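Local coordinates for uncharacterized protein (Xanthomonas campestris pv. campestris, PDB 3HIU) that is of unknown function but belongs to the DUF892 family of ferritin-like four-helix proteins and carries a sodium ion within its helical bundle, at residues D13-E18 with Q51-V56; R6-L11 with E61-S66. All blocks are in the same frame, centred on the assembly; numbering follows the deposited sequence.

Interaction 1: residues D13-E18 with Q51-V56; sequences DAYAME and QQSAGV. With NA (sodium ion), chain J.
The sodium site inside a ferritin-like four-helix bundle lies at one end of this contact, where helices 2-28 and 36-62 run side by side in opposite directions, their local axes 8.8 Å apart at 160°. Q52, its chain extended beyond CG, reaches into the bundle and binds the ion through OE1 at 2.8 Å from NA; T49 OG1 is the second protein ligand. E18, bent at chi2 (-62°), comes from the facing helix at about a right angle to Q52, with carboxylate and amide planes 78° apart. Its OE1 lies 2.6 Å from Q52 OE1 and 3.0 Å from NA; the nearby cation would probably favour a charged E18. Q52 NE2 donates to Q136 OE1, consistent with OE1 being the atom turned to the ion. Beyond the site the contact is mostly close packing of small and aliphatic groups. CB of S53 packs 3.6 Å from CB of E18, and the closest backbones, at Y15 and S53, have CA atoms 5.0 Å apart. The Y15 ring, with CG anti to the backbone N, swings alongside helix 36-62 and turns its edge to S53 O, 3.5 Å from CD1, while Y15 CB meets V56 CG1. I133 of helix 124-159 touches E18, Q52 and V56; helix 94-120 packs against A14 and M17, and I67 and P68 border the tyrosine.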
loop_
_atom_site.group_PDB
_atom_site.type_symbol
_atom_site.label_atom_id
_atom_site.label_comp_id
_atom_site.label_asym_id
_atom_site.label_seq_id
_atom_site.Cartn_x
_atom_site.Cartn_y
_atom_site.Cartn_z
ATOM N N ASP B 13 -4.517 -15.894 4.730
ATOM C CA ASP B 13 -3.661 -14.705 4.694
ATOM C C ASP B 13 -4.494 -13.485 5.069
ATOM O O ASP B 13 -4.142 -12.726 5.967
ATOM C CB ASP B 13 -3.051 -14.496 3.296
ATOM C CG ASP B 13 -1.961 -15.507 2.961
ATOM O OD1 ASP B 13 -1.386 -16.111 3.885
ATOM O OD2 ASP B 13 -1.669 -15.697 1.764
ATOM N N ALA B 14 -5.614 -13.319 4.372
ATOM C CA ALA B 14 -6.505 -12.177 4.570
ATOM C C ALA B 14 -7.063 -12.110 5.984
ATOM O O ALA B 14 -7.126 -11.037 6.578
ATOM C CB ALA B 14 -7.652 -12.211 3.559
ATOM N N TYR B 15 -7.486 -13.253 6.515
ATOM C CA TYR B 15 -8.033 -13.285 7.860
ATOM C C TYR B 15 -7.034 -12.644 8.810
ATOM O O TYR B 15 -7.404 -11.895 9.712
ATOM C CB TYR B 15 -8.320 -14.722 8.294
ATOM C CG TYR B 15 -8.895 -14.810 9.690
ATOM C CD1 TYR B 15 -10.265 -14.747 9.900
ATOM C CD2 TYR B 15 -8.068 -14.934 10.801
ATOM C CE1 TYR B 15 -10.801 -14.818 11.174
ATOM C CE2 TYR B 15 -8.596 -15.007 12.082
ATOM C CZ TYR B 15 -9.964 -14.948 12.259
ATOM O OH TYR B 15 -10.505 -15.020 13.521
ATOM N N ALA B 16 -5.759 -12.945 8.588
ATOM C CA ALA B 16 -4.688 -12.472 9.443
ATOM C C ALA B 16 -4.363 -11.030 9.099
ATOM O O ALA B 16 -3.985 -10.239 9.954
ATOM C CB ALA B 16 -3.470 -13.347 9.264
HETATM N N MSE B 17 -4.511 -10.697 7.828
HETATM C CA MSE B 17 -4.317 -9.336 7.370
HETATM C C MSE B 17 -5.363 -8.411 8.012
HETATM O O MSE B 17 -5.059 -7.283 8.408
HETATM C CB MSE B 17 -4.413 -9.323 5.847
HETATM C CG MSE B 17 -4.022 -8.034 5.193
HETATM SE SE MSE B 17 -4.558 -8.115 3.323
HETATM C CE MSE B 17 -3.724 -9.819 2.859
ATOM N N GLU B 18 -6.593 -8.899 8.117
ATOM C CA GLU B 18 -7.687 -8.137 8.710
ATOM C C GLU B 18 -7.507 -7.958 10.200
ATOM O O GLU B 18 -8.013 -7.000 10.783
ATOM C CB GLU B 18 -9.030 -8.827 8.456
ATOM C CG GLU B 18 -9.430 -8.886 7.000
ATOM C CD GLU B 18 -9.600 -7.516 6.400
ATOM O OE1 GLU B 18 -9.646 -6.525 7.162
ATOM O OE2 GLU B 18 -9.693 -7.427 5.159
ATOM N N GLN B 51 -15.951 -7.221 11.073
ATOM C CA GLN B 51 -16.969 -7.923 10.299
ATOM C C GLN B 51 -16.430 -8.555 9.010
ATOM O O GLN B 51 -17.011 -9.507 8.489
ATOM C CB GLN B 51 -18.133 -6.987 9.993
ATOM C CG GLN B 51 -18.875 -6.554 11.232
ATOM C CD GLN B 51 -20.306 -6.186 10.941
ATOM O OE1 GLN B 51 -20.621 -5.694 9.857
ATOM N NE2 GLN B 51 -21.187 -6.420 11.909
ATOM N N GLN B 52 -15.322 -8.027 8.497
ATOM C CA GLN B 52 -14.672 -8.613 7.331
ATOM C C GLN B 52 -14.145 -10.008 7.626
ATOM O O GLN B 52 -14.643 -10.990 7.083
ATOM C CB GLN B 52 -13.538 -7.720 6.834
ATOM C CG GLN B 52 -14.024 -6.677 5.877
ATOM C CD GLN B 52 -13.009 -5.591 5.632
ATOM O OE1 GLN B 52 -11.828 -5.739 5.948
ATOM N NE2 GLN B 52 -13.469 -4.482 5.069
ATOM N N SER B 53 -13.138 -10.085 8.492
ATOM C CA SER B 53 -12.520 -11.356 8.840
ATOM C C SER B 53 -13.553 -12.362 9.361
ATOM O O SER B 53 -13.483 -13.540 9.057
ATOM C CB SER B 53 -11.402 -11.141 9.858
ATOM O OG SER B 53 -11.891 -10.485 11.009
ATOM N N ALA B 54 -14.517 -11.896 10.145
ATOM C CA ALA B 54 -15.598 -12.768 10.586
ATOM C C ALA B 54 -16.320 -13.313 9.365
ATOM O O ALA B 54 -16.874 -14.409 9.393
ATOM C CB ALA B 54 -16.558 -12.022 11.474
ATOM N N GLY B 55 -16.323 -12.534 8.290
ATOM C CA GLY B 55 -16.863 -13.006 7.029
ATOM C C GLY B 55 -15.874 -13.958 6.390
ATOM O O GLY B 55 -16.242 -14.990 5.832
ATOM N N VAL B 56 -14.600 -13.608 6.477
ATOM C CA VAL B 56 -13.565 -14.467 5.968
ATOM C C VAL B 56 -13.630 -15.803 6.700
ATOM O O VAL B 56 -13.507 -16.869 6.086
ATOM C CB VAL B 56 -12.173 -13.822 6.143
ATOM C CG1 VAL B 56 -11.097 -14.768 5.683
ATOM C CG2 VAL B 56 -12.086 -12.539 5.363
HETATM NA NA NA J . -10.176 -3.579 6.703
#

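Interaction 2: residues R6-L11 with E61-S66; sequences RLVKWL and ELLNGS
Apolar packing carries this contact, which joins the N-terminal part of helix 2-28 to the turn ending helix 36-62. L63, the first residue to leave helical angles (psi 10°), points its side chain at the first helix. Its CD1 approaches two leucines one helical turn apart, each crossing it at about a right angle: L7 CD1 lies 3.5 Å from L63 CD1, tighter than usual for methyl carbons, and L11 CD1 is 3.9 Å from the same atom. V8 slides past L63 in the opposite direction, its CG2 lying 3.7 Å from L63 CB. The other V8 branch, CG1, anti to the backbone N (chi1 169°), meets the backbone: it rests 3.4 Å from G65 CA, just where a side chain at that position would project, so the bare glycine lets the chain pass close to the helix. N64, at positive phi (76°), turns the chain between L63 and G65. A polar link just beyond the segment runs from Q12 NE2 to S66 O. L114 of helix 94-120 touches L7 and L11, and L60 of helix 36-62 touches V8 and L11; on another side of helix 2-28, R6 and K9 form salt bridges to D91 of the second subunit, and W10 NE1 a hydrogen bond to it.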
loop_
_atom_site.group_PDB
_atom_site.type_symbol
_atom_site.label_atom_id
_atom_site.label_comp_id
_atom_site.label_asym_id
_atom_site.label_seq_id
_atom_site.Cartn_x
_atom_site.Cartn_y
_atom_site.Cartn_z
ATOM N N ARG B 6 -6.057 -23.540 -2.410
ATOM C CA ARG B 6 -5.415 -22.264 -2.717
ATOM C C ARG B 6 -6.306 -21.114 -2.244
ATOM O O ARG B 6 -5.829 -20.128 -1.694
ATOM C CB ARG B 6 -5.136 -22.124 -4.210
ATOM C CG ARG B 6 -4.835 -20.691 -4.628
ATOM C CD ARG B 6 -3.591 -20.185 -3.926
ATOM N NE ARG B 6 -2.443 -21.009 -4.274
ATOM C CZ ARG B 6 -1.314 -21.060 -3.576
ATOM N NH1 ARG B 6 -0.323 -21.844 -3.983
ATOM N NH2 ARG B 6 -1.178 -20.334 -2.474
ATOM N N LEU B 7 -7.607 -21.256 -2.474
ATOM C CA LEU B 7 -8.613 -20.322 -1.982
ATOM C C LEU B 7 -8.494 -20.226 -0.459
ATOM O O LEU B 7 -8.421 -19.134 0.105
ATOM C CB LEU B 7 -10.008 -20.837 -2.365
ATOM C CG LEU B 7 -11.177 -19.884 -2.622
ATOM C CD1 LEU B 7 -12.488 -20.593 -2.354
ATOM C CD2 LEU B 7 -11.072 -18.640 -1.774
ATOM N N VAL B 8 -8.473 -21.386 0.196
ATOM C CA VAL B 8 -8.289 -21.484 1.643
ATOM C C VAL B 8 -6.968 -20.847 2.088
ATOM O O VAL B 8 -6.911 -20.136 3.101
ATOM C CB VAL B 8 -8.317 -22.955 2.100
ATOM C CG1 VAL B 8 -7.857 -23.079 3.536
ATOM C CG2 VAL B 8 -9.718 -23.545 1.920
ATOM N N LYS B 9 -5.910 -21.104 1.320
ATOM C CA LYS B 9 -4.600 -20.494 1.549
ATOM C C LYS B 9 -4.638 -18.950 1.586
ATOM O O LYS B 9 -4.102 -18.334 2.516
ATOM C CB LYS B 9 -3.620 -20.980 0.481
ATOM C CG LYS B 9 -2.169 -20.930 0.898
ATOM C CD LYS B 9 -1.550 -19.590 0.567
ATOM C CE LYS B 9 -0.182 -19.432 1.212
ATOM N NZ LYS B 9 0.230 -18.000 1.186
ATOM N N TRP B 10 -5.265 -18.335 0.576
ATOM C CA TRP B 10 -5.386 -16.874 0.492
ATOM C C TRP B 10 -6.443 -16.331 1.436
ATOM O O TRP B 10 -6.319 -15.214 1.937
ATOM C CB TRP B 10 -5.648 -16.421 -0.947
ATOM C CG TRP B 10 -4.468 -16.669 -1.811
ATOM C CD1 TRP B 10 -3.221 -16.947 -1.386
ATOM C CD2 TRP B 10 -4.413 -16.645 -3.244
ATOM N NE1 TRP B 10 -2.378 -17.109 -2.457
ATOM C CE2 TRP B 10 -3.087 -16.922 -3.612
ATOM C CE3 TRP B 10 -5.352 -16.414 -4.248
ATOM C CZ2 TRP B 10 -2.674 -16.983 -4.940
ATOM C CZ3 TRP B 10 -4.936 -16.469 -5.571
ATOM C CH2 TRP B 10 -3.614 -16.752 -5.902
ATOM N N LEU B 11 -7.474 -17.120 1.702
ATOM C CA LEU B 11 -8.440 -16.747 2.729
ATOM C C LEU B 11 -7.774 -16.596 4.111
ATOM O O LEU B 11 -8.081 -15.664 4.858
ATOM C CB LEU B 11 -9.589 -17.758 2.787
ATOM C CG LEU B 11 -10.748 -17.552 1.811
ATOM C CD1 LEU B 11 -11.840 -18.585 2.079
ATOM C CD2 LEU B 11 -11.310 -16.127 1.897
ATOM N N GLU B 61 -14.439 -21.679 7.538
ATOM C CA GLU B 61 -15.223 -22.743 8.149
ATOM C C GLU B 61 -15.977 -23.546 7.087
ATOM O O GLU B 61 -16.068 -24.768 7.173
ATOM C CB GLU B 61 -16.166 -22.167 9.211
ATOM C CG GLU B 61 -15.414 -21.672 10.439
ATOM C CD GLU B 61 -16.249 -20.812 11.370
ATOM O OE1 GLU B 61 -17.204 -20.161 10.899
ATOM O OE2 GLU B 61 -15.937 -20.778 12.576
ATOM N N LEU B 62 -16.495 -22.857 6.079
ATOM C CA LEU B 62 -17.165 -23.516 4.962
ATOM C C LEU B 62 -16.288 -24.526 4.197
ATOM O O LEU B 62 -16.737 -25.633 3.892
ATOM C CB LEU B 62 -17.721 -22.480 3.978
ATOM C CG LEU B 62 -18.046 -23.024 2.577
ATOM C CD1 LEU B 62 -19.238 -23.992 2.639
ATOM C CD2 LEU B 62 -18.289 -21.910 1.555
ATOM N N LEU B 63 -15.055 -24.141 3.873
ATOM C CA LEU B 63 -14.202 -24.954 3.000
ATOM C C LEU B 63 -13.264 -25.867 3.794
ATOM O O LEU B 63 -12.343 -26.467 3.232
ATOM C CB LEU B 63 -13.385 -24.053 2.063
ATOM C CG LEU B 63 -14.157 -23.181 1.068
ATOM C CD1 LEU B 63 -13.384 -21.918 0.733
ATOM C CD2 LEU B 63 -14.480 -23.963 -0.186
ATOM N N ASN B 64 -13.491 -25.951 5.103
ATOM C CA ASN B 64 -12.707 -26.835 5.969
ATOM C C ASN B 64 -11.298 -26.312 6.285
ATOM O O ASN B 64 -10.550 -26.940 7.037
ATOM C CB ASN B 64 -12.634 -28.258 5.391
ATOM C CG ASN B 64 -14.006 -28.899 5.210
ATOM O OD1 ASN B 64 -14.918 -28.709 6.021
ATOM N ND2 ASN B 64 -14.151 -29.679 4.143
ATOM N N GLY B 65 -10.936 -25.168 5.715
ATOM C CA GLY B 65 -9.669 -24.542 6.038
ATOM C C GLY B 65 -9.707 -23.964 7.439
ATOM O O GLY B 65 -10.708 -23.384 7.863
ATOM N N SER B 66 -8.612 -24.120 8.169
ATOM C CA SER B 66 -8.564 -23.661 9.550
ATOM C C SER B 66 -8.406 -22.144 9.665
ATOM O O SER B 66 -8.144 -21.448 8.679
ATOM C CB SER B 66 -7.473 -24.398 10.345
ATOM O OG SER B 66 -6.216 -24.360 9.691
#

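How the interactions relate
Both interactions join helix 2-28 to helix 36-62, with centres 11 Å apart. Because the helices are antiparallel, moving from interaction 2 to interaction 1 runs forward along the first and backward along the second. The two contacts meet where V56 CG1 of interaction 1 packs 3.3 Å from L11 O of interaction 2. Both are buried; the centre of interaction 1 lies about 9 Å from the chain's centre and that of interaction 2 about 19 Å, at the bundle end, and the L11 side chain remains about 13 Å from the ion. K9 and D13, one from each contact, form a salt bridge.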